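Local coordinates for hypothetical membrane protein (Corynebacterium glutamicum, PDB 6JSB) that binds heme through a tyrosine axial ligand and probably passes it along in the heme uptake machinery of Corynebacteria, at residues G10-V16 and R55-V61; D98-S102 and D171-T175; E140-F146 and T160-T166. All blocks are in the same frame, centred on the assembly; numbering follows the deposited sequence.

Overall arrangement
All three contacts involve one curled antiparallel sheet of the HtaA domain. Interactions 1 and 3 are strand pairings within it, each with one buried, largely apolar face and one face bearing polar side chains and ordered water. Interaction 2 is wholly buried and has no hydrogen bond between its segments: apolar groups of strand 95-109 meet the end of helix 167-172 beside the heme. That helix directly follows strand 156-165 of interaction 3. The three meet inside the sheet, where Phe101 of interaction 2 touches Val16 of interaction 1 and Leu141 of interaction 3, and Leu141 also packs on Trp14.

Interaction 1 (G10-V16 and R55-V61); sequences GTADWSV and REFTWPV
Ala12 and Trp59 form a hydrogen-bonded pair in the antiparallel sheet of the HtaA domain, where strand 2-14 runs beside strand 56-65. Ala12 N to Trp59 O is 2.9 Å, and Trp59 N returns a bond of 2.8 Å to Ala12 O. Trp14 N to Phe57 O and Val61 N to Gly10 O continue the ladder. The tight side is the buried face carrying Ala12 and Trp59, onto which Leu71 and Val75 of strand 68-81 pack. There CZ2 of the Trp59 indole comes within 3.9 Å of Trp14 CE3. The two ring systems meet obliquely, planes at 37°. Val16 CG2 touches both Phe57 CE1, obliquely, at 4.1 Å and the edge of the Trp59 ring at CZ2, 4.3 Å. The other face, with Thr11, Asp13 and Thr58, is looser and wetter. In the conformer described, one of two modelled, Asp13 lies alongside Thr58, its carboxylate against the CG2 methyl, and one water donates to both Asp13 OD2 and Glu56 OE2, probably easing the closeness of two like charges. Farther along, another water links Ser15 OG to Phe57 N. With CG of Trp59 beside its own backbone N (chi1 -56°), the indole reaches diagonally across to the partner strand at Trp14, and NE1 donates to Trp14 O over 3.1 Å, nearly straight at 168°, in the ring plane and on a carbonyl lone pair.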
loop_
_atom_site.group_PDB
_atom_site.type_symbol
_atom_site.label_atom_id
_atom_site.label_comp_id
_atom_site.label_asym_id
_atom_site.label_seq_id
_atom_site.Cartn_x
_atom_site.Cartn_y
_atom_site.Cartn_z
ATOM N N GLY A 10 6.161 -2.991 15.515
ATOM C CA GLY A 10 5.431 -1.734 15.432
ATOM C C GLY A 10 4.460 -1.688 14.262
ATOM O O GLY A 10 3.894 -2.719 13.845
ATOM N N THR A 11 4.218 -0.480 13.736
ATOM C CA THR A 11 3.262 -0.321 12.640
ATOM C C THR A 11 3.787 0.729 11.688
ATOM O O THR A 11 4.631 1.561 12.057
ATOM C CB THR A 11 1.873 0.187 13.120
ATOM O OG1 THR A 11 2.046 1.414 13.893
ATOM C CG2 THR A 11 1.178 -0.855 14.011
ATOM N N ALA A 12 3.224 0.742 10.492
ATOM C CA ALA A 12 3.398 1.861 9.557
ATOM C C ALA A 12 2.009 2.422 9.290
ATOM O O ALA A 12 1.084 1.661 9.009
ATOM C CB ALA A 12 4.041 1.452 8.243
ATOM N N ASP A 13 1.886 3.745 9.320
ATOM C CA ASP A 13 0.656 4.443 8.956
ATOM C C ASP A 13 0.803 4.900 7.519
ATOM O O ASP A 13 1.621 5.778 7.253
ATOM C CB ASP A 13 0.423 5.678 9.847
ATOM C CG ASP A 13 -0.170 5.347 11.245
ATOM O OD1 ASP A 13 0.542 4.759 12.099
ATOM O OD2 ASP A 13 -1.334 5.748 11.510
ATOM N N TRP A 14 -0.031 4.371 6.607
ATOM C CA TRP A 14 0.078 4.751 5.176
ATOM C C TRP A 14 -1.306 4.636 4.560
ATOM O O TRP A 14 -1.782 3.506 4.365
ATOM C CB TRP A 14 1.064 3.848 4.447
ATOM C CG TRP A 14 1.251 4.244 3.016
ATOM C CD1 TRP A 14 1.454 5.523 2.525
ATOM C CD2 TRP A 14 1.208 3.372 1.902
ATOM N NE1 TRP A 14 1.564 5.455 1.123
ATOM C CE2 TRP A 14 1.351 4.164 0.729
ATOM C CE3 TRP A 14 0.987 1.979 1.775
ATOM C CZ2 TRP A 14 1.373 3.623 -0.553
ATOM C CZ3 TRP A 14 0.991 1.425 0.436
ATOM C CH2 TRP A 14 1.178 2.257 -0.674
ATOM N N SER A 15 -1.920 5.784 4.198
ATOM C CA SER A 15 -3.288 5.762 3.650
ATOM C C SER A 15 -3.334 5.475 2.150
ATOM O O SER A 15 -4.411 5.474 1.577
ATOM C CB SER A 15 -3.985 7.121 3.870
ATOM O OG SER A 15 -3.963 7.416 5.254
ATOM N N VAL A 16 -2.188 5.252 1.515
ATOM C CA VAL A 16 -1.995 4.999 0.086
ATOM C C VAL A 16 -2.168 6.305 -0.688
ATOM O O VAL A 16 -1.199 6.841 -1.252
ATOM C CB VAL A 16 -2.931 3.858 -0.440
ATOM C CG1 VAL A 16 -2.626 3.582 -1.915
ATOM C CG2 VAL A 16 -2.642 2.559 0.358
ATOM N N ARG A 55 -10.100 8.018 5.458
ATOM C CA ARG A 55 -9.706 6.657 5.767
ATOM C C ARG A 55 -8.209 6.606 6.049
ATOM O O ARG A 55 -7.381 7.249 5.351
ATOM C CB ARG A 55 -10.028 5.718 4.594
ATOM C CG ARG A 55 -9.651 4.241 4.909
ATOM C CD ARG A 55 -10.181 3.366 3.770
ATOM N NE ARG A 55 -11.666 3.197 3.740
ATOM C CZ ARG A 55 -12.301 2.267 4.438
ATOM N NH1 ARG A 55 -11.663 1.502 5.341
ATOM N NH2 ARG A 55 -13.621 2.095 4.237
ATOM N N GLU A 56 -7.873 5.796 7.036
ATOM C CA GLU A 56 -6.451 5.543 7.389
ATOM C C GLU A 56 -6.203 4.048 7.402
ATOM O O GLU A 56 -7.127 3.242 7.657
ATOM C CB GLU A 56 -6.167 6.118 8.804
ATOM C CG GLU A 56 -6.247 7.654 8.806
ATOM C CD GLU A 56 -5.938 8.241 10.167
ATOM O OE1 GLU A 56 -6.882 8.386 10.932
ATOM O OE2 GLU A 56 -4.745 8.523 10.480
ATOM N N PHE A 57 -4.952 3.647 7.114
ATOM C CA PHE A 57 -4.571 2.249 7.267
ATOM C C PHE A 57 -3.339 2.150 8.141
ATOM O O PHE A 57 -2.383 2.923 7.931
ATOM C CB PHE A 57 -4.172 1.590 5.890
ATOM C CG PHE A 57 -5.231 1.606 4.836
ATOM C CD1 PHE A 57 -5.040 2.374 3.683
ATOM C CD2 PHE A 57 -6.379 0.824 4.971
ATOM C CE1 PHE A 57 -6.010 2.389 2.648
ATOM C CE2 PHE A 57 -7.305 0.818 3.964
ATOM C CZ PHE A 57 -7.153 1.610 2.816
ATOM N N THR A 58 -3.316 1.187 9.066
ATOM C CA THR A 58 -2.043 0.869 9.724
ATOM C C THR A 58 -1.639 -0.527 9.270
ATOM O O THR A 58 -2.496 -1.407 9.125
ATOM C CB THR A 58 -2.097 0.895 11.264
ATOM O OG1 THR A 58 -2.860 -0.228 11.718
ATOM C CG2 THR A 58 -2.698 2.197 11.751
ATOM N N TRP A 59 -0.365 -0.711 8.980
ATOM C CA TRP A 59 0.168 -1.950 8.473
ATOM C C TRP A 59 1.096 -2.537 9.526
ATOM O O TRP A 59 1.940 -1.793 10.064
ATOM C CB TRP A 59 0.975 -1.695 7.154
ATOM C CG TRP A 59 0.179 -0.992 6.048
ATOM C CD1 TRP A 59 -0.153 0.343 5.989
ATOM C CD2 TRP A 59 -0.323 -1.585 4.827
ATOM N NE1 TRP A 59 -0.840 0.622 4.818
ATOM C CE2 TRP A 59 -0.969 -0.544 4.093
ATOM C CE3 TRP A 59 -0.294 -2.888 4.306
ATOM C CZ2 TRP A 59 -1.527 -0.743 2.854
ATOM C CZ3 TRP A 59 -0.894 -3.111 3.035
ATOM C CH2 TRP A 59 -1.503 -2.046 2.335
ATOM N N PRO A 60 1.003 -3.834 9.836
ATOM C CA PRO A 60 1.798 -4.380 10.937
ATOM C C PRO A 60 3.233 -4.616 10.504
ATOM O O PRO A 60 3.487 -5.129 9.424
ATOM C CB PRO A 60 1.087 -5.713 11.254
ATOM C CG PRO A 60 0.483 -6.147 9.870
ATOM C CD PRO A 60 0.035 -4.819 9.279
ATOM N N VAL A 61 4.188 -4.275 11.376
ATOM C CA VAL A 61 5.593 -4.597 11.127
ATOM C C VAL A 61 5.841 -6.070 11.424
ATOM O O VAL A 61 5.478 -6.585 12.500
ATOM C CB VAL A 61 6.511 -3.723 11.992
ATOM C CG1 VAL A 61 8.015 -4.236 11.865
ATOM C CG2 VAL A 61 6.373 -2.287 11.499
HETATM O O HOH W 1 5.047 -5.715 15.086
HETATM O O HOH W 2 -2.618 7.430 9.571
HETATM O O HOH W 3 -3.076 5.911 7.146
#

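Interaction 2 (D98-S102 and D171-T175); sequences DLDFS and DVMGT. With HEM (protoporphyrin IX containing Fe), chain C.
Met173 folds its side chain back on itself to set its sulfur against both Leu99 and Phe101, in a contact that has no hydrogen bond between strand 95-109 and the end of helix 167-172. Bends at chi2 and chi3 (-55° and -68°) curl the thioether. SD then lies 3.8 Å from Leu99 CD2 and 4.0 Å from Phe101 CZ. This is a Met-aromatic contact in which the sulfur approaches the Phe101 ring obliquely, 67° off its normal. Val172 fills the neighbouring position with a single branch: CG1, anti to its backbone N, touches the edge of the Phe101 ring at CE1, 3.6 Å away, and Leu99 CD1 at 3.7 Å. Each leucine methyl thus has its own partner. Phe20 of helix 18-24 packs against both Leu99 and Met173, while the Phe101 ring also meets that of Trp77. The helix ends at Val172 in a Schellman motif with Gly174 at C-prime, and this turn lies against the heme. Gly174 N comes 3.7 Å from the heme vinyl carbon CAC, and Met173 CE is 4.0 Å from the ring methyl CMD. Tyr177 and Ser19 hydrogen-bond the heme, and Tyr23 supplies the axial ligand to its iron. With only carbon and sulfur meeting between the segments, the cluster gives this side of the pocket an apolar backing, consistent with the hydrophobic porphyrin edge it adjoins.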
loop_
_atom_site.group_PDB
_atom_site.type_symbol
_atom_site.label_atom_id
_atom_site.label_comp_id
_atom_site.label_asym_id
_atom_site.label_seq_id
_atom_site.Cartn_x
_atom_site.Cartn_y
_atom_site.Cartn_z
ATOM N N ASP A 98 -9.712 -3.105 -10.068
ATOM C CA ASP A 98 -9.585 -4.185 -9.085
ATOM C C ASP A 98 -8.109 -4.242 -8.713
ATOM O O ASP A 98 -7.281 -4.712 -9.502
ATOM C CB ASP A 98 -10.091 -5.512 -9.677
ATOM C CG ASP A 98 -10.208 -6.622 -8.648
ATOM O OD1 ASP A 98 -9.371 -6.690 -7.719
ATOM O OD2 ASP A 98 -11.122 -7.505 -8.789
ATOM N N LEU A 99 -7.800 -3.694 -7.550
ATOM C CA LEU A 99 -6.425 -3.371 -7.138
ATOM C C LEU A 99 -6.144 -3.967 -5.758
ATOM O O LEU A 99 -6.963 -3.841 -4.841
ATOM C CB LEU A 99 -6.278 -1.834 -7.047
ATOM C CG LEU A 99 -4.991 -1.327 -6.382
ATOM C CD1 LEU A 99 -3.719 -1.638 -7.191
ATOM C CD2 LEU A 99 -5.100 0.209 -6.227
ATOM N N ASP A 100 -4.997 -4.609 -5.595
ATOM C CA ASP A 100 -4.659 -5.201 -4.309
ATOM C C ASP A 100 -3.204 -4.894 -4.019
ATOM O O ASP A 100 -2.355 -5.100 -4.901
ATOM C CB ASP A 100 -4.857 -6.703 -4.349
ATOM C CG ASP A 100 -4.789 -7.315 -2.987
ATOM O OD1 ASP A 100 -5.862 -7.573 -2.362
ATOM O OD2 ASP A 100 -3.664 -7.591 -2.515
ATOM N N PHE A 101 -2.906 -4.341 -2.833
ATOM C CA PHE A 101 -1.536 -4.135 -2.368
ATOM C C PHE A 101 -1.319 -4.999 -1.139
ATOM O O PHE A 101 -2.130 -4.952 -0.218
ATOM C CB PHE A 101 -1.281 -2.672 -1.963
ATOM C CG PHE A 101 -1.166 -1.690 -3.108
ATOM C CD1 PHE A 101 -0.618 -2.056 -4.309
ATOM C CD2 PHE A 101 -1.446 -0.358 -2.931
ATOM C CE1 PHE A 101 -0.413 -1.097 -5.346
ATOM C CE2 PHE A 101 -1.292 0.588 -3.992
ATOM C CZ PHE A 101 -0.779 0.203 -5.191
ATOM N N SER A 102 -0.176 -5.695 -1.066
ATOM C CA SER A 102 0.030 -6.489 0.146
ATOM C C SER A 102 1.522 -6.575 0.449
ATOM O O SER A 102 2.368 -6.299 -0.403
ATOM C CB SER A 102 -0.607 -7.865 0.040
ATOM O OG SER A 102 -0.008 -8.621 -0.993
ATOM N N ASP A 171 1.561 2.384 -14.096
ATOM C CA ASP A 171 0.679 1.402 -14.689
ATOM C C ASP A 171 -0.202 0.704 -13.664
ATOM O O ASP A 171 -1.298 0.266 -14.013
ATOM C CB ASP A 171 1.540 0.394 -15.447
ATOM C CG ASP A 171 2.187 1.045 -16.656
ATOM O OD1 ASP A 171 1.445 1.773 -17.350
ATOM O OD2 ASP A 171 3.409 0.891 -16.834
ATOM N N VAL A 172 0.265 0.580 -12.412
ATOM C CA VAL A 172 -0.534 -0.045 -11.372
ATOM C C VAL A 172 -1.806 0.759 -11.115
ATOM O O VAL A 172 -2.894 0.189 -10.910
ATOM C CB VAL A 172 0.295 -0.205 -10.085
ATOM C CG1 VAL A 172 -0.623 -0.783 -8.942
ATOM C CG2 VAL A 172 1.498 -1.180 -10.338
ATOM N N MET A 173 -1.689 2.091 -11.149
ATOM C CA MET A 173 -2.802 2.991 -10.854
ATOM C C MET A 173 -3.533 3.454 -12.120
ATOM O O MET A 173 -4.075 4.571 -12.177
ATOM C CB MET A 173 -2.291 4.184 -10.023
ATOM C CG MET A 173 -1.571 3.778 -8.757
ATOM S SD MET A 173 -2.590 2.696 -7.681
ATOM C CE MET A 173 -3.893 3.889 -7.165
ATOM N N GLY A 174 -3.556 2.605 -13.163
ATOM C CA GLY A 174 -4.422 2.860 -14.324
ATOM C C GLY A 174 -3.957 3.980 -15.234
ATOM O O GLY A 174 -4.700 4.383 -16.133
ATOM N N THR A 175 -2.722 4.453 -15.075
ATOM C CA THR A 175 -2.154 5.632 -15.742
ATOM C C THR A 175 -2.867 6.947 -15.369
ATOM O O THR A 175 -2.647 7.971 -16.022
ATOM C CB THR A 175 -2.048 5.471 -17.286
ATOM O OG1 THR A 175 -3.326 5.622 -17.936
ATOM C CG2 THR A 175 -1.444 4.075 -17.593
HETATM C CHA HEM C . -9.933 8.891 -11.316
HETATM C CHB HEM C . -13.492 7.045 -14.041
HETATM C CHC HEM C . -11.023 2.831 -14.243
HETATM C CHD HEM C . -7.612 4.613 -11.212
HETATM C C1A HEM C . -11.059 8.756 -12.104
HETATM C C2A HEM C . -11.925 9.867 -12.454
HETATM C C3A HEM C . -12.941 9.384 -13.208
HETATM C C4A HEM C . -12.709 7.947 -13.347
HETATM C CMA HEM C . -14.135 10.176 -13.824
HETATM C CAA HEM C . -11.670 11.325 -12.019
HETATM C CBA HEM C . -12.446 11.626 -10.745
HETATM C CGA HEM C . -11.931 12.912 -10.139
HETATM O O1A HEM C . -12.544 13.377 -9.138
HETATM O O2A HEM C . -10.900 13.447 -10.657
HETATM C C1B HEM C . -13.135 5.755 -14.319
HETATM C C2B HEM C . -13.921 4.821 -15.125
HETATM C C3B HEM C . -13.245 3.660 -15.192
HETATM C C4B HEM C . -12.011 3.792 -14.406
HETATM C CMB HEM C . -15.268 5.229 -15.787
HETATM C CAB HEM C . -13.619 2.333 -15.916
HETATM C CBB HEM C . -14.881 2.045 -16.247
HETATM C C1C HEM C . -9.886 2.928 -13.434
HETATM C C2C HEM C . -8.924 1.877 -13.204
HETATM C C3C HEM C . -7.997 2.336 -12.329
HETATM C C4C HEM C . -8.317 3.730 -12.035
HETATM C CMC HEM C . -9.024 0.430 -13.754
HETATM C CAC HEM C . -6.860 1.471 -11.813
HETATM C CBC HEM C . -6.407 1.691 -10.587
HETATM C C1D HEM C . -7.958 5.931 -11.002
HETATM C C2D HEM C . -7.189 6.859 -10.204
HETATM C C3D HEM C . -7.811 8.057 -10.214
HETATM C C4D HEM C . -9.020 7.919 -11.009
HETATM C CMD HEM C . -5.846 6.485 -9.541
HETATM C CAD HEM C . -7.326 9.346 -9.481
HETATM C CBD HEM C . -8.093 9.398 -8.134
HETATM C CGD HEM C . -7.598 10.631 -7.381
HETATM O O1D HEM C . -7.997 11.767 -7.813
HETATM O O2D HEM C . -6.806 10.433 -6.395
HETATM N NA HEM C . -11.544 7.565 -12.685
HETATM N NB HEM C . -12.018 5.078 -13.876
HETATM N NC HEM C . -9.465 4.055 -12.720
HETATM N ND HEM C . -9.060 6.610 -11.443
HETATM FE FE HEM C . -10.600 5.666 -12.483
#

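Interaction 3 (E140-F146 and T160-T166); sequences ELATITF and TGQTKLT
Thr166 OG1 donates to Glu140 O over 2.7 Å, the shortest polar bond between the two segments, and the same oxygen also bonds Gly169 N as the N-cap of helix 167-172. Its chi1 of 63° sets OG1 between the backbone N and carbonyl carbon of Thr166, where it can serve both partners. Beside it, Thr166 N bonds Leu141 O at 3.0 Å. Here a classic beta bulge puts Leu141 and Ala142 together opposite Leu115 of the adjoining strand. The rest of the hairpin 139-146/156-165 is a regular antiparallel ladder, with Thr143 paired to Lys164 and Thr145 to Gln162. Water on that exposed face links Thr143 OG1 with Lys164 O. On the buried face, Gly161 lets Ile144 and Phe146 close in: Ile144 CG2 lies 3.8 Å and Phe146 CD1 3.7 Å from Gly161 CA, while CG2 also sits over one face of the Phe146 ring, toward its rim. Leu141 CD1 meets Leu165 CD1 at 4.0 Å, and Leu165 packs on Tyr177, a heme-binding residue. By bonding both a strand carbonyl and a helix amide, the Thr166 hydroxyl ties the hairpin's end to the start of the helix leading to the heme pocket.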
loop_
_atom_site.group_PDB
_atom_site.type_symbol
_atom_site.label_atom_id
_atom_site.label_comp_id
_atom_site.label_asym_id
_atom_site.label_seq_id
_atom_site.Cartn_x
_atom_site.Cartn_y
_atom_site.Cartn_z
ATOM N N GLU A 140 8.691 -1.899 -7.065
ATOM C CA GLU A 140 8.905 -0.527 -6.550
ATOM C C GLU A 140 7.720 0.351 -6.936
ATOM O O GLU A 140 7.598 0.749 -8.102
ATOM C CB GLU A 140 10.193 0.066 -7.122
ATOM C CG GLU A 140 11.383 -0.783 -6.786
ATOM C CD GLU A 140 12.709 -0.196 -7.378
ATOM O OE1 GLU A 140 13.718 -0.861 -7.163
ATOM O OE2 GLU A 140 12.713 0.940 -7.937
ATOM N N LEU A 141 6.885 0.685 -5.941
ATOM C CA LEU A 141 5.710 1.507 -6.164
ATOM C C LEU A 141 6.032 2.977 -5.990
ATOM O O LEU A 141 5.462 3.816 -6.695
ATOM C CB LEU A 141 4.629 1.103 -5.161
ATOM C CG LEU A 141 3.343 1.926 -5.287
ATOM C CD1 LEU A 141 2.552 1.569 -6.520
ATOM C CD2 LEU A 141 2.450 1.741 -4.011
ATOM N N ALA A 142 6.902 3.324 -5.033
ATOM C CA ALA A 142 7.127 4.736 -4.742
ATOM C C ALA A 142 8.534 4.919 -4.239
ATOM O O ALA A 142 9.092 4.003 -3.601
ATOM C CB ALA A 142 6.120 5.285 -3.668
ATOM N N THR A 143 9.077 6.135 -4.444
ATOM C CA THR A 143 10.306 6.538 -3.760
ATOM C C THR A 143 9.926 7.351 -2.534
ATOM O O THR A 143 8.807 7.848 -2.440
ATOM C CB THR A 143 11.230 7.362 -4.659
ATOM O OG1 THR A 143 10.505 8.464 -5.172
ATOM C CG2 THR A 143 11.712 6.478 -5.841
ATOM N N ILE A 144 10.841 7.389 -1.548
ATOM C CA ILE A 144 10.501 7.996 -0.252
ATOM C C ILE A 144 11.620 8.931 0.151
ATOM O O ILE A 144 12.801 8.598 -0.022
ATOM C CB ILE A 144 10.356 6.933 0.863
ATOM C CG1 ILE A 144 9.462 5.782 0.421
ATOM C CG2 ILE A 144 9.774 7.610 2.122
ATOM C CD1 ILE A 144 9.439 4.580 1.443
ATOM N N THR A 145 11.256 10.084 0.713
ATOM C CA THR A 145 12.219 10.930 1.401
ATOM C C THR A 145 11.726 11.055 2.837
ATOM O O THR A 145 10.566 11.429 3.085
ATOM C CB THR A 145 12.373 12.301 0.732
ATOM O OG1 THR A 145 12.734 12.126 -0.646
ATOM C CG2 THR A 145 13.457 13.144 1.443
ATOM N N PHE A 146 12.588 10.706 3.775
ATOM C CA PHE A 146 12.223 10.767 5.198
ATOM C C PHE A 146 12.668 12.086 5.828
ATOM O O PHE A 146 13.636 12.738 5.381
ATOM C CB PHE A 146 12.863 9.611 5.969
ATOM C CG PHE A 146 12.329 8.248 5.576
ATOM C CD1 PHE A 146 11.103 7.831 5.999
ATOM C CD2 PHE A 146 13.127 7.392 4.755
ATOM C CE1 PHE A 146 10.597 6.558 5.614
ATOM C CE2 PHE A 146 12.607 6.118 4.408
ATOM C CZ PHE A 146 11.355 5.748 4.850
ATOM N N THR A 160 8.528 10.124 9.472
ATOM C CA THR A 160 7.599 10.192 8.357
ATOM C C THR A 160 8.345 10.485 7.072
ATOM O O THR A 160 9.303 11.262 7.085
ATOM C CB THR A 160 6.553 11.282 8.627
ATOM O OG1 THR A 160 5.769 10.779 9.744
ATOM C CG2 THR A 160 5.661 11.445 7.440
ATOM N N GLY A 161 7.923 9.810 6.016
ATOM C CA GLY A 161 8.463 10.057 4.674
ATOM C C GLY A 161 7.415 10.452 3.650
ATOM O O GLY A 161 6.257 9.978 3.695
ATOM N N GLN A 162 7.785 11.402 2.770
ATOM C CA GLN A 162 6.956 11.752 1.613
ATOM C C GLN A 162 7.193 10.681 0.558
ATOM O O GLN A 162 8.326 10.198 0.414
ATOM C CB GLN A 162 7.312 13.140 1.028
ATOM C CG GLN A 162 6.767 14.335 1.855
ATOM C CD GLN A 162 7.153 15.690 1.293
ATOM O OE1 GLN A 162 6.582 16.156 0.285
ATOM N NE2 GLN A 162 8.135 16.330 1.921
ATOM N N THR A 163 6.148 10.342 -0.207
ATOM C CA THR A 163 6.217 9.296 -1.233
ATOM C C THR A 163 5.870 9.882 -2.592
ATOM O O THR A 163 5.026 10.778 -2.695
ATOM C CB THR A 163 5.231 8.177 -0.947
ATOM O OG1 THR A 163 3.919 8.763 -0.802
ATOM C CG2 THR A 163 5.562 7.498 0.439
ATOM N N LYS A 164 6.530 9.348 -3.637
ATOM C CA LYS A 164 6.263 9.741 -5.022
ATOM C C LYS A 164 6.193 8.489 -5.893
ATOM O O LYS A 164 7.059 7.638 -5.807
ATOM C CB LYS A 164 7.355 10.686 -5.550
ATOM C CG LYS A 164 7.203 12.120 -4.884
ATOM C CD LYS A 164 8.262 13.056 -5.451
ATOM C CE LYS A 164 8.019 14.534 -5.027
ATOM N NZ LYS A 164 7.541 14.669 -3.622
ATOM N N LEU A 165 5.177 8.419 -6.737
ATOM C CA LEU A 165 4.926 7.251 -7.583
ATOM C C LEU A 165 6.075 7.048 -8.561
ATOM O O LEU A 165 6.559 7.994 -9.198
ATOM C CB LEU A 165 3.634 7.502 -8.369
ATOM C CG LEU A 165 3.014 6.301 -9.089
ATOM C CD1 LEU A 165 2.447 5.326 -8.013
ATOM C CD2 LEU A 165 1.867 6.890 -9.980
ATOM N N THR A 166 6.462 5.786 -8.733
ATOM C CA THR A 166 7.446 5.437 -9.744
ATOM C C THR A 166 6.797 5.205 -11.116
ATOM O O THR A 166 5.567 5.087 -11.262
ATOM C CB THR A 166 8.169 4.144 -9.360
ATOM O OG1 THR A 166 7.198 3.093 -9.325
ATOM C CG2 THR A 166 8.887 4.226 -8.027
HETATM O O HOH W 4 9.355 8.411 -7.809
HETATM O O HOH W 5 9.688 11.491 -2.075
#